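Local coordinates for protein arginase (Trypanosoma brucei brucei, PDB 4RHJ) that is of unknown function but has an arginase-deacetylase fold and belongs to the arginase family, having evolved without a binuclear manganese cluster, at residues A76-H81 / I311-I316; V164-S169 / N274-P279; E152-L157 / K280-D285. One frame throughout, in Å; residues are numbered along the deposited sequence. Where two conformers were deposited one is given.

Interaction 1: residues A76-H81 / I311-I316; sequences AELTIH and IIKEGI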
ATOM      1  N   ALA A  76      21.114 -12.789  -7.738  1.00 43.96           N
ATOM      2  CA  ALA A  76      22.149 -13.267  -6.823  1.00 31.50           C
ATOM      3  C   ALA A  76      21.457 -13.896  -5.610  1.00 42.52           C
ATOM      4  O   ALA A  76      20.298 -13.588  -5.339  1.00 27.43           O
ATOM      5  CB  ALA A  76      23.055 -12.144  -6.404  1.00 25.32           C
ATOM      6  N   GLU A  77      22.141 -14.786  -4.895  1.00 31.20           N
ATOM      7  CA  GLU A  77      21.538 -15.449  -3.738  1.00 35.05           C
ATOM      8  C   GLU A  77      22.367 -15.279  -2.450  1.00 40.49           C
ATOM      9  O   GLU A  77      23.586 -15.470  -2.466  1.00 25.52           O
ATOM     10  CB  GLU A  77      21.322 -16.944  -4.045  1.00 43.22           C
ATOM     11  CG  GLU A  77      22.289 -17.564  -5.070  1.00 33.50           C
ATOM     12  CD  GLU A  77      21.955 -19.024  -5.397  1.00 34.95           C
ATOM     13  OE1 GLU A  77      21.873 -19.372  -6.594  1.00 38.52           O
ATOM     14  OE2 GLU A  77      21.778 -19.826  -4.457  1.00 34.68           O
ATOM     15  N   LEU A  78      21.707 -14.918  -1.343  1.00 17.44           N
ATOM     16  CA  LEU A  78      22.399 -14.795  -0.055  1.00 15.69           C
ATOM     17  C   LEU A  78      22.809 -16.169   0.479  1.00 31.11           C
ATOM     18  O   LEU A  78      22.090 -17.156   0.282  1.00 33.58           O
ATOM     19  CB  LEU A  78      21.528 -14.086   0.990  1.00 20.86           C
ATOM     20  CG  LEU A  78      21.007 -12.656   0.842  1.00 16.26           C
ATOM     21  CD1 LEU A  78      20.090 -12.362   2.006  1.00 30.03           C
ATOM     22  CD2 LEU A  78      22.116 -11.606   0.757  1.00 11.35           C
ATOM     23  N   THR A  79      23.971 -16.226   1.138  1.00 29.36           N
ATOM     24  CA  THR A  79      24.455 -17.437   1.806  1.00 34.74           C
ATOM     25  C   THR A  79      24.934 -17.089   3.236  1.00 21.21           C
ATOM     26  O   THR A  79      25.848 -16.291   3.407  1.00 30.68           O
ATOM     27  CB  THR A  79      25.601 -18.138   0.977  1.00 23.71           C
ATOM     28  OG1 THR A  79      26.884 -17.647   1.360  1.00 25.44           O
ATOM     29  CG2 THR A  79      25.422 -17.912  -0.511  1.00 22.35           C
ATOM     30  N   ILE A  80      24.313 -17.682   4.257  1.00 24.25           N
ATOM     31  CA  ILE A  80      24.547 -17.283   5.655  1.00 23.86           C
ATOM     32  C   ILE A  80      25.388 -18.275   6.489  1.00 23.68           C
ATOM     33  O   ILE A  80      24.998 -19.427   6.702  1.00 21.87           O
ATOM     34  CB  ILE A  80      23.195 -17.047   6.388  1.00 36.17           C
ATOM     35  CG1 ILE A  80      22.360 -15.965   5.673  1.00 32.15           C
ATOM     36  CG2 ILE A  80      23.412 -16.750   7.881  1.00 33.52           C
ATOM     37  CD1 ILE A  80      22.871 -14.534   5.778  1.00 15.10           C
ATOM     38  N   HIS A  81      26.535 -17.787   6.969  1.00 35.26           N
ATOM     39  CA  HIS A  81      27.517 -18.568   7.738  1.00 29.92           C
ATOM     40  C   HIS A  81      27.753 -18.006   9.131  1.00 28.62           C
ATOM     41  O   HIS A  81      27.847 -16.793   9.323  1.00 26.70           O
ATOM     42  CB  HIS A  81      28.865 -18.614   7.021  1.00 26.80           C
ATOM     43  CG  HIS A  81      28.762 -18.507   5.539  1.00 23.11           C
ATOM     44  ND1 HIS A  81      28.584 -19.605   4.726  1.00 30.97           N
ATOM     45  CD2 HIS A  81      28.781 -17.433   4.720  1.00 28.11           C
ATOM     46  CE1 HIS A  81      28.521 -19.211   3.468  1.00 29.11           C
ATOM     47  NE2 HIS A  81      28.638 -17.897   3.438  1.00 18.46           N
ATOM     48  N   ILE A 311      14.198  -5.437   2.578  1.00 13.05           N
ATOM     49  CA  ILE A 311      15.070  -4.269   2.424  1.00 18.85           C
ATOM     50  C   ILE A 311      16.501  -4.619   2.767  1.00 12.84           C
ATOM     51  O   ILE A 311      17.414  -4.199   2.067  1.00 12.41           O
ATOM     52  CB  ILE A 311      14.609  -3.068   3.309  1.00 14.89           C
ATOM     53  CG1 ILE A 311      13.326  -2.428   2.739  1.00 13.93           C
ATOM     54  CG2 ILE A 311      15.716  -2.030   3.466  1.00 14.11           C
ATOM     55  CD1 ILE A 311      13.411  -2.040   1.249  1.00 20.25           C
ATOM     56  N   ILE A 312      16.693  -5.412   3.820  1.00 16.57           N
ATOM     57  CA  ILE A 312      18.042  -5.821   4.264  1.00 11.28           C
ATOM     58  C   ILE A 312      18.730  -6.719   3.231  1.00 17.94           C
ATOM     59  O   ILE A 312      19.917  -6.552   2.941  1.00 17.79           O
ATOM     60  CB  ILE A 312      18.002  -6.576   5.626  1.00 12.56           C
ATOM     61  CG1 ILE A 312      17.288  -5.761   6.713  1.00 22.98           C
ATOM     62  CG2 ILE A 312      19.410  -6.963   6.080  1.00 17.19           C
ATOM     63  CD1 ILE A 312      16.693  -6.608   7.836  1.00 19.23           C
ATOM     64  N   LYS A 313      17.981  -7.692   2.715  1.00 11.97           N
ATOM     65  CA  LYS A 313      18.445  -8.566   1.637  1.00 20.34           C
ATOM     66  C   LYS A 313      19.080  -7.773   0.506  1.00 19.67           C
ATOM     67  O   LYS A 313      20.258  -7.923   0.215  1.00 16.16           O
ATOM     68  CB  LYS A 313      17.288  -9.414   1.080  1.00 19.28           C
ATOM     69  CG  LYS A 313      17.675 -10.253  -0.150  1.00 16.03           C
ATOM     70  CD  LYS A 313      16.930 -11.585  -0.223  1.00 13.81           C
ATOM     71  CE  LYS A 313      15.455 -11.404  -0.319  1.00 12.47           C
ATOM     72  NZ  LYS A 313      14.775 -12.698  -0.567  1.00 21.61           N
ATOM     73  N   GLU A 314      18.295  -6.908  -0.116  1.00 26.54           N
ATOM     74  CA  GLU A 314      18.761  -6.209  -1.304  1.00 22.84           C
ATOM     75  C   GLU A 314      19.735  -5.072  -0.972  1.00 18.71           C
ATOM     76  O   GLU A 314      20.340  -4.474  -1.870  1.00 17.90           O
ATOM     77  CB  GLU A 314      17.565  -5.710  -2.100  1.00 17.77           C
ATOM     78  CG  GLU A 314      16.494  -6.798  -2.328  1.00 24.88           C
ATOM     79  CD  GLU A 314      16.931  -7.940  -3.250  1.00 23.40           C
ATOM     80  OE1 GLU A 314      17.960  -7.819  -3.934  1.00 21.74           O
ATOM     81  OE2 GLU A 314      16.221  -8.963  -3.309  1.00 28.10           O
ATOM     82  N   GLY A 315      19.904  -4.808   0.320  1.00 11.78           N
ATOM     83  CA  GLY A 315      20.960  -3.944   0.798  1.00 17.10           C
ATOM     84  C   GLY A 315      22.289  -4.672   0.836  1.00 14.84           C
ATOM     85  O   GLY A 315      23.345  -4.082   0.604  1.00 24.88           O
ATOM     86  N   ILE A 316      22.239  -5.970   1.105  1.00 17.41           N
ATOM     87  CA  ILE A 316      23.448  -6.781   1.103  1.00 19.98           C
ATOM     88  C   ILE A 316      23.926  -7.080  -0.324  1.00 19.06           C
ATOM     89  O   ILE A 316      25.114  -7.038  -0.605  1.00 27.96           O
ATOM     90  CB  ILE A 316      23.236  -8.088   1.851  1.00 13.21           C
ATOM     91  CG1 ILE A 316      23.122  -7.827   3.359  1.00 11.42           C
ATOM     92  CG2 ILE A 316      24.390  -9.014   1.603  1.00 18.42           C
ATOM     93  CD1 ILE A 316      22.790  -9.061   4.142  1.00 25.61           C
TER
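Leu-78 reaches from its strand to the last turn of helix 303-316 and splits its two methyl groups between two helix residues. One branch meets Ile-316 methyl to methyl, with Leu-78 CD2 3.6 Å from Ile-316 CG2. The same Leu-78 CD2 lies 3.9 Å from Ile-316 CB, and the two side chains cross at about a right angle. The other branch lies against the alkyl chain of Lys-313. Here Leu-78 CD1 is 3.9 Å from both Lys-313 CG and Lys-313 CD. The contact is wholly apolar, with no hydrogen bond between the segments. Ile-316 presents CG2 because its CG1 arm lies anti to the carbonyl carbon (chi1 -71°), which puts CG2 anti to the backbone N.

The setting is the arginase-deacetylase fold, a parallel sheet packed by helices. Strand 77-81 is an outermost strand of the sheet within this chain, and Glu-77 of this strand packs on Arg-206 of the second subunit. Backbone hydrogen bonds of Thr-79 and His-81 join it to strand 95-103. Phe-65 of helix 62-66 touches Leu-78, Lys-313 and Ile-316, so a third element joins the packing.

The Lys-313 chain bends at chi2 and chi3. Its NZ is hydrogen-bonded to the backbone oxygens of Pro-69 and Asp-71, which satisfy the buried charged end.

Interaction 2: residues V164-S169 / N274-P279; sequences VIVHFS and NGIRGP
Ile-276 lies in the loop that completes a beta-alpha-beta crossover, between helix 266-274 and strand 281-287, and packs against Val-166 and Phe-168 of strand 163-168. A single methyl, CD1 of Ile-276, makes the contact. Val-166 and Ile-276 meet tip to tip, with Val-166 CG1 3.6 Å from Ile-276 CD1. The Phe-168 ring receives the same methyl at its edge, in the ring plane. There Phe-168 CZ and Phe-168 CE2 are each 3.9 Å from Ile-276 CD1. The outstretched Ile-276 chain, with chi2 at 176°, carries CD1 far enough to touch both residues. Val-166 and Phe-168 are two apart on the strand, so both side chains project to the same side of the sheet. Ile-276 also touches Ile-241 of strand 239-244, which lies between strands 163-168 and 281-287 in the sheet.

Phe-168 is about 6 Å, side chain to side chain, from Asp-244, seen to bind manganese in a crystal structure of this protein; no manganese is bound to this chain. Next to it, Ser-169 OG is hydrogen-bonded to Asp-244 OD2. This is apolar packing beside the metal-site region at the C-terminal ends of the parallel strands of the arginase-deacetylase fold.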
ATOM      1  N   VAL A 164      30.482   9.469   2.489  1.00 37.79           N
ATOM      2  CA  VAL A 164      29.203  10.132   2.297  1.00 23.99           C
ATOM      3  C   VAL A 164      28.110   9.218   2.807  1.00 22.18           C
ATOM      4  O   VAL A 164      28.361   8.056   3.095  1.00 29.97           O
ATOM      5  CB  VAL A 164      28.946  10.498   0.834  1.00 31.98           C
ATOM      6  CG1 VAL A 164      30.218  11.041   0.204  1.00 32.43           C
ATOM      7  CG2 VAL A 164      28.421   9.298   0.061  1.00 28.33           C
ATOM      8  N   ILE A 165      26.907   9.755   2.930  1.00 17.31           N
ATOM      9  CA  ILE A 165      25.779   9.002   3.464  0.50 26.16           C
ATOM     10  C   ILE A 165      24.545   9.184   2.592  1.00 15.70           C
ATOM     11  O   ILE A 165      24.206  10.297   2.219  1.00 23.54           O
ATOM     12  CB  ILE A 165      25.450   9.426   4.917  0.50 20.82           C
ATOM     13  CG1 ILE A 165      26.588   9.027   5.861  0.50 27.48           C
ATOM     14  CG2 ILE A 165      24.156   8.791   5.384  0.50 26.18           C
ATOM     15  CD1 ILE A 165      26.264   9.210   7.315  0.50 20.91           C
ATOM     16  N   VAL A 166      23.886   8.082   2.257  1.00 20.76           N
ATOM     17  CA  VAL A 166      22.594   8.154   1.576  1.00 15.13           C
ATOM     18  C   VAL A 166      21.485   7.862   2.601  1.00 21.70           C
ATOM     19  O   VAL A 166      21.299   6.713   2.994  1.00 20.34           O
ATOM     20  CB  VAL A 166      22.515   7.182   0.387  1.00 16.53           C
ATOM     21  CG1 VAL A 166      21.128   7.202  -0.227  1.00 20.53           C
ATOM     22  CG2 VAL A 166      23.525   7.559  -0.666  1.00 17.52           C
ATOM     23  N   HIS A 167      20.774   8.903   3.048  1.00 20.16           N
ATOM     24  CA  HIS A 167      19.828   8.766   4.173  1.00 24.55           C
ATOM     25  C   HIS A 167      18.363   8.763   3.732  1.00 15.09           C
ATOM     26  O   HIS A 167      17.855   9.734   3.176  1.00 16.44           O
ATOM     27  CB  HIS A 167      20.049   9.876   5.231  1.00 13.87           C
ATOM     28  CG  HIS A 167      19.130   9.783   6.419  1.00 22.09           C
ATOM     29  ND1 HIS A 167      18.337  10.831   6.831  1.00 28.42           N
ATOM     30  CD2 HIS A 167      18.859   8.755   7.264  1.00 13.02           C
ATOM     31  CE1 HIS A 167      17.630  10.461   7.887  1.00 22.03           C
ATOM     32  NE2 HIS A 167      17.932   9.209   8.168  1.00 18.54           N
ATOM     33  N   PHE A 168      17.696   7.654   4.019  1.00 14.76           N
ATOM     34  CA  PHE A 168      16.282   7.447   3.719  1.00 12.40           C
ATOM     35  C   PHE A 168      15.380   7.556   4.942  1.00 12.21           C
ATOM     36  O   PHE A 168      15.311   6.644   5.749  1.00 17.11           O
ATOM     37  CB  PHE A 168      16.057   6.058   3.107  1.00 15.04           C
ATOM     38  CG  PHE A 168      16.781   5.820   1.809  1.00 16.68           C
ATOM     39  CD1 PHE A 168      16.221   6.206   0.611  1.00 10.60           C
ATOM     40  CD2 PHE A 168      18.005   5.150   1.797  1.00 26.77           C
ATOM     41  CE1 PHE A 168      16.890   5.974  -0.572  1.00 14.83           C
ATOM     42  CE2 PHE A 168      18.671   4.906   0.633  1.00 11.71           C
ATOM     43  CZ  PHE A 168      18.114   5.308  -0.559  1.00 15.59           C
ATOM     44  N   SER A 169      14.635   8.638   5.049  1.00 14.71           N
ATOM     45  CA  SER A 169      13.737   8.793   6.171  1.00 12.44           C
ATOM     46  C   SER A 169      12.599   9.716   5.820  1.00 10.39           C
ATOM     47  O   SER A 169      12.676  10.424   4.819  1.00 15.62           O
ATOM     48  CB  SER A 169      14.493   9.331   7.372  1.00 15.18           C
ATOM     49  OG  SER A 169      13.679   9.290   8.511  1.00 15.51           O
ATOM     50  N   ASN A 274      18.524   0.557  -5.592  1.00 20.57           N
ATOM     51  CA  ASN A 274      19.231  -0.154  -6.651  1.00 24.75           C
ATOM     52  C   ASN A 274      20.207   0.794  -7.339  1.00 21.16           C
ATOM     53  O   ASN A 274      21.320   0.414  -7.706  1.00 20.02           O
ATOM     54  CB  ASN A 274      18.212  -0.747  -7.646  1.00 16.04           C
ATOM     55  CG  ASN A 274      18.856  -1.583  -8.743  1.00 31.93           C
ATOM     56  OD1 ASN A 274      19.222  -2.748  -8.530  1.00 23.14           O
ATOM     57  ND2 ASN A 274      18.970  -1.001  -9.940  1.00 20.77           N
ATOM     58  N   GLY A 275      19.787   2.052  -7.449  1.00 23.41           N
ATOM     59  CA  GLY A 275      20.522   3.074  -8.170  1.00 25.90           C
ATOM     60  C   GLY A 275      21.593   3.832  -7.417  1.00 15.37           C
ATOM     61  O   GLY A 275      22.074   4.845  -7.916  1.00 27.17           O
ATOM     62  N   ILE A 276      21.993   3.341  -6.246  1.00 16.24           N
ATOM     63  CA  ILE A 276      23.029   4.008  -5.455  1.00 20.10           C
ATOM     64  C   ILE A 276      24.363   3.614  -6.025  1.00 14.63           C
ATOM     65  O   ILE A 276      24.587   2.450  -6.305  1.00 21.93           O
ATOM     66  CB  ILE A 276      22.941   3.647  -3.941  1.00 16.45           C
ATOM     67  CG1 ILE A 276      21.738   4.345  -3.303  1.00 18.57           C
ATOM     68  CG2 ILE A 276      24.178   4.060  -3.190  1.00 16.83           C
ATOM     69  CD1 ILE A 276      21.512   3.996  -1.857  1.00 22.64           C
ATOM     70  N   ARG A 277      25.243   4.584  -6.225  1.00 14.19           N
ATOM     71  CA  ARG A 277      26.529   4.312  -6.856  1.00 17.06           C
ATOM     72  C   ARG A 277      27.655   4.497  -5.866  1.00 20.82           C
ATOM     73  O   ARG A 277      27.518   5.220  -4.888  1.00 23.62           O
ATOM     74  CB  ARG A 277      26.765   5.231  -8.058  1.00 18.04           C
ATOM     75  CG  ARG A 277      25.762   5.135  -9.175  1.00 16.94           C
ATOM     76  CD  ARG A 277      25.894   3.876  -9.986  1.00 22.41           C
ATOM     77  NE  ARG A 277      24.632   3.624 -10.660  1.00 24.53           N
ATOM     78  CZ  ARG A 277      23.611   3.014 -10.081  1.00 16.44           C
ATOM     79  NH1 ARG A 277      23.730   2.576  -8.843  1.00 38.94           N
ATOM     80  NH2 ARG A 277      22.483   2.828 -10.735  1.00 24.17           N
ATOM     81  N   GLY A 278      28.780   3.845  -6.118  1.00 17.41           N
ATOM     82  CA  GLY A 278      29.921   3.990  -5.237  1.00 28.31           C
ATOM     83  C   GLY A 278      31.079   3.065  -5.537  1.00 28.42           C
ATOM     84  O   GLY A 278      30.967   2.169  -6.374  1.00 31.69           O
ATOM     85  N   PRO A 279      32.210   3.294  -4.858  1.00 29.21           N
ATOM     86  CA  PRO A 279      33.411   2.476  -4.999  1.00 24.24           C
ATOM     87  C   PRO A 279      33.332   1.306  -4.049  1.00 23.78           C
ATOM     88  O   PRO A 279      34.074   0.326  -4.187  1.00 26.19           O
ATOM     89  CB  PRO A 279      34.520   3.429  -4.594  1.00 20.38           C
ATOM     90  CG  PRO A 279      33.883   4.258  -3.528  1.00 25.38           C
ATOM     91  CD  PRO A 279      32.441   4.440  -3.961  1.00 26.15           C
TER

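Interaction 3: residues E152-L157 / K280-D285; sequences EAYKRL and KVVGID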
ATOM      1  N   GLU A 152      31.888   6.109  12.309  1.00 28.63           N
ATOM      2  CA  GLU A 152      33.019   6.626  13.090  1.00 25.06           C
ATOM      3  C   GLU A 152      34.137   5.602  13.295  1.00 24.55           C
ATOM      4  O   GLU A 152      35.302   5.978  13.426  1.00 19.36           O
ATOM      5  CB  GLU A 152      32.544   7.160  14.435  1.00 26.53           C
ATOM      6  CG  GLU A 152      32.022   8.578  14.324  1.00 22.02           C
ATOM      7  CD  GLU A 152      31.938   9.268  15.642  1.00 24.64           C
ATOM      8  OE1 GLU A 152      31.554   8.604  16.623  1.00 32.29           O
ATOM      9  OE2 GLU A 152      32.254  10.472  15.695  1.00 30.75           O
ATOM     10  N   ALA A 153      33.778   4.320  13.305  1.00 19.63           N
ATOM     11  CA  ALA A 153      34.746   3.226  13.268  1.00 13.35           C
ATOM     12  C   ALA A 153      35.501   3.182  11.945  1.00 32.38           C
ATOM     13  O   ALA A 153      36.633   2.704  11.874  1.00 24.16           O
ATOM     14  CB  ALA A 153      34.062   1.939  13.489  1.00 19.24           C
ATOM     15  N   TYR A 154      34.851   3.675  10.895  1.00 26.52           N
ATOM     16  CA  TYR A 154      35.415   3.665   9.546  1.00 27.97           C
ATOM     17  C   TYR A 154      36.438   4.769   9.381  1.00 26.41           C
ATOM     18  O   TYR A 154      37.521   4.560   8.827  1.00 25.12           O
ATOM     19  CB  TYR A 154      34.310   3.823   8.492  1.00 39.67           C
ATOM     20  CG  TYR A 154      34.765   3.504   7.092  1.00 25.04           C
ATOM     21  CD1 TYR A 154      35.495   4.420   6.350  1.00 26.75           C
ATOM     22  CD2 TYR A 154      34.473   2.281   6.517  1.00 30.60           C
ATOM     23  CE1 TYR A 154      35.918   4.124   5.082  1.00 38.67           C
ATOM     24  CE2 TYR A 154      34.895   1.974   5.243  1.00 25.75           C
ATOM     25  CZ  TYR A 154      35.616   2.896   4.533  1.00 28.88           C
ATOM     26  OH  TYR A 154      36.035   2.588   3.265  1.00 26.93           O
ATOM     27  N   LYS A 155      36.072   5.953   9.857  1.00 25.47           N
ATOM     28  CA  LYS A 155      36.923   7.124   9.765  1.00 24.87           C
ATOM     29  C   LYS A 155      38.105   7.025  10.728  1.00 21.54           C
ATOM     30  O   LYS A 155      39.139   7.648  10.526  1.00 32.06           O
ATOM     31  CB  LYS A 155      36.109   8.385  10.048  1.00 34.49           C
ATOM     32  CG  LYS A 155      36.704   9.652   9.461  1.00 47.21           C
ATOM     33  CD  LYS A 155      36.751   9.593   7.945  1.00 34.41           C
ATOM     34  CE  LYS A 155      37.099  10.946   7.373  1.00 30.50           C
ATOM     35  NZ  LYS A 155      37.108  10.909   5.899  1.00 36.51           N
ATOM     36  N   ARG A 156      37.939   6.250  11.790  1.00 30.45           N
ATOM     37  CA  ARG A 156      39.040   5.949  12.694  1.00 32.54           C
ATOM     38  C   ARG A 156      40.072   5.099  11.972  1.00 39.42           C
ATOM     39  O   ARG A 156      41.264   5.414  11.968  1.00 38.18           O
ATOM     40  CB  ARG A 156      38.524   5.231  13.934  1.00 28.24           C
ATOM     41  CG  ARG A 156      39.544   4.356  14.639  1.00 32.38           C
ATOM     42  CD  ARG A 156      38.885   3.085  15.157  1.00 29.17           C
ATOM     43  NE  ARG A 156      37.435   3.236  15.228  1.00 20.49           N
ATOM     44  CZ  ARG A 156      36.792   3.770  16.262  1.00 33.22           C
ATOM     45  NH1 ARG A 156      37.466   4.217  17.310  1.00 34.89           N
ATOM     46  NH2 ARG A 156      35.476   3.874  16.240  1.00 40.49           N
ATOM     47  N   LEU A 157      39.593   4.020  11.360  1.00 33.29           N
ATOM     48  CA  LEU A 157      40.406   3.160  10.509  1.00 32.07           C
ATOM     49  C   LEU A 157      40.920   3.889   9.269  1.00 48.70           C
ATOM     50  O   LEU A 157      42.114   3.835   8.934  1.00 38.84           O
ATOM     51  CB  LEU A 157      39.598   1.931  10.085  1.00 39.90           C
ATOM     52  CG  LEU A 157      39.214   1.004  11.232  1.00 26.81           C
ATOM     53  CD1 LEU A 157      38.466  -0.194  10.730  1.00 17.54           C
ATOM     54  CD2 LEU A 157      40.472   0.599  11.981  1.00 32.13           C
ATOM     55  N   LYS A 280      32.406   1.435  -3.099  1.00 29.66           N
ATOM     56  CA  LYS A 280      32.239   0.528  -1.970  1.00 30.88           C
ATOM     57  C   LYS A 280      31.193   1.076  -1.000  1.00 20.85           C
ATOM     58  O   LYS A 280      30.998   2.285  -0.900  1.00 30.31           O
ATOM     59  CB  LYS A 280      33.560   0.339  -1.228  1.00 19.00           C
ATOM     60  CG  LYS A 280      34.226   1.647  -0.874  1.00 16.06           C
ATOM     61  CD  LYS A 280      34.618   1.672   0.587  1.00 41.01           C
ATOM     62  CE  LYS A 280      33.401   1.569   1.483  1.00 22.88           C
ATOM     63  NZ  LYS A 280      33.264   0.225   2.122  1.00 32.83           N
ATOM     64  N   VAL A 281      30.543   0.183  -0.269  1.00 19.98           N
ATOM     65  CA  VAL A 281      29.653   0.601   0.797  1.00 18.91           C
ATOM     66  C   VAL A 281      30.364   0.477   2.147  1.00 15.85           C
ATOM     67  O   VAL A 281      30.971  -0.546   2.425  1.00 19.95           O
ATOM     68  CB  VAL A 281      28.349  -0.218   0.785  1.00 19.33           C
ATOM     69  CG1 VAL A 281      27.490   0.103   1.985  1.00 16.65           C
ATOM     70  CG2 VAL A 281      27.588   0.047  -0.489  1.00 15.24           C
ATOM     71  N   VAL A 282      30.328   1.523   2.967  1.00 23.17           N
ATOM     72  CA  VAL A 282      31.058   1.485   4.233  1.00 21.23           C
ATOM     73  C   VAL A 282      30.262   0.731   5.289  1.00 17.21           C
ATOM     74  O   VAL A 282      30.828   0.183   6.242  1.00 13.22           O
ATOM     75  CB  VAL A 282      31.414   2.896   4.767  1.00 16.87           C
ATOM     76  CG1 VAL A 282      31.736   3.843   3.637  1.00 12.63           C
ATOM     77  CG2 VAL A 282      30.332   3.443   5.629  1.00 14.59           C
ATOM     78  N   GLY A 283      28.952   0.674   5.093  1.00 17.90           N
ATOM     79  CA  GLY A 283      28.085  -0.002   6.031  1.00 15.75           C
ATOM     80  C   GLY A 283      26.632   0.367   5.838  1.00 24.89           C
ATOM     81  O   GLY A 283      26.308   1.307   5.119  1.00 27.78           O
ATOM     82  N   ILE A 284      25.757  -0.399   6.482  1.00 25.05           N
ATOM     83  CA  ILE A 284      24.308  -0.259   6.331  1.00 26.32           C
ATOM     84  C   ILE A 284      23.588  -0.411   7.678  1.00  9.03           C
ATOM     85  O   ILE A 284      23.782  -1.385   8.396  1.00 16.30           O
ATOM     86  CB  ILE A 284      23.736  -1.303   5.330  1.00 18.06           C
ATOM     87  CG1 ILE A 284      24.410  -1.195   3.959  1.00 10.08           C
ATOM     88  CG2 ILE A 284      22.219  -1.148   5.169  1.00 15.59           C
ATOM     89  CD1 ILE A 284      24.077  -2.331   3.056  1.00 13.70           C
ATOM     90  N   ASP A 285      22.759   0.565   8.006  1.00  9.52           N
ATOM     91  CA  ASP A 285      22.006   0.544   9.242  1.00 15.32           C
ATOM     92  C   ASP A 285      20.541   0.593   8.923  1.00 12.48           C
ATOM     93  O   ASP A 285      20.028   1.614   8.457  1.00 17.27           O
ATOM     94  CB  ASP A 285      22.362   1.718  10.172  1.00 19.17           C
ATOM     95  CG  ASP A 285      21.548   1.704  11.476  1.00 15.63           C
ATOM     96  OD1 ASP A 285      21.128   0.611  11.913  1.00 25.09           O
ATOM     97  OD2 ASP A 285      21.331   2.776  12.063  1.00 17.77           O
TER
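Tyr-154 of helix 148-157 lays its ring against Val-282 of strand 281-287 and Lys-280 just before it. The contact combines a CH-pi interaction with packing of the lysine methylenes against the phenol oxygen.

The CH-pi part belongs to Val-282. Its CB stands over one face of the ring, 3.9 Å from the Tyr-154 ring centroid and 28° off the ring normal. The ring carbons nearest to it are on one side, with Val-282 CB 3.6 Å from Tyr-154 CD2 and equally far from Tyr-154 CE2. Val-282 CG1 covers the rim of the same face and is 4.0 Å from Tyr-154 CE2. The two side chains cross at about a right angle. Tyr-154 CG is anti to the backbone N (chi1 -167°), which sends the ring out from the helix toward the strand.

The second part is close packing at the end of the tyrosine. Lys-280 comes from the opposite direction and folds its chain past the hydroxyl. Tyr-154 OH is 3.2 Å from Lys-280 CD and 3.3 Å from Lys-280 CE. Bends at chi2, chi3 and chi4 turn the lysine back, and no hydrogen bond joins the two segments. The amino group turns back to the backbone oxygen of the next residue, Val-281 O, but so close that a bond there is doubtful.

Around the contact, the Tyr-154 ring meets that of Phe-158 with planes at about 50°, and Tyr-154 also touches Ile-163. Val-282 packs on Phe-240 and its backbone bonds to Val-239 of strand 239-244.

Helix 148-157 is the crossover from strand 136-140 to strand 163-168. Through Tyr-154 it packs on strand 281-287, which lies between them in the parallel alpha/beta sheet of the arginase-deacetylase fold.

From the N terminus, residues 76-81 open interaction 1, the widest loop, which closes only at 311-316 in the last helix. Within it, residues 152-157 open interaction 3, and residues 164-169 open interaction 2 in the strand that follows. The chain closes them in reverse order, interaction 2 at 274-279 and interaction 3 directly afterwards at 280-285. The three loops therefore nest and none cross. All three contacts reach the same sheet. Interaction 1 ties an outermost strand to helix 303-316, while interactions 2 and 3 gather around strands further inside the sheet. Interactions 1 and 3 touch where Gly-315 packs on Ile-284; interactions 2 and 3 are joined through adjoining sequence.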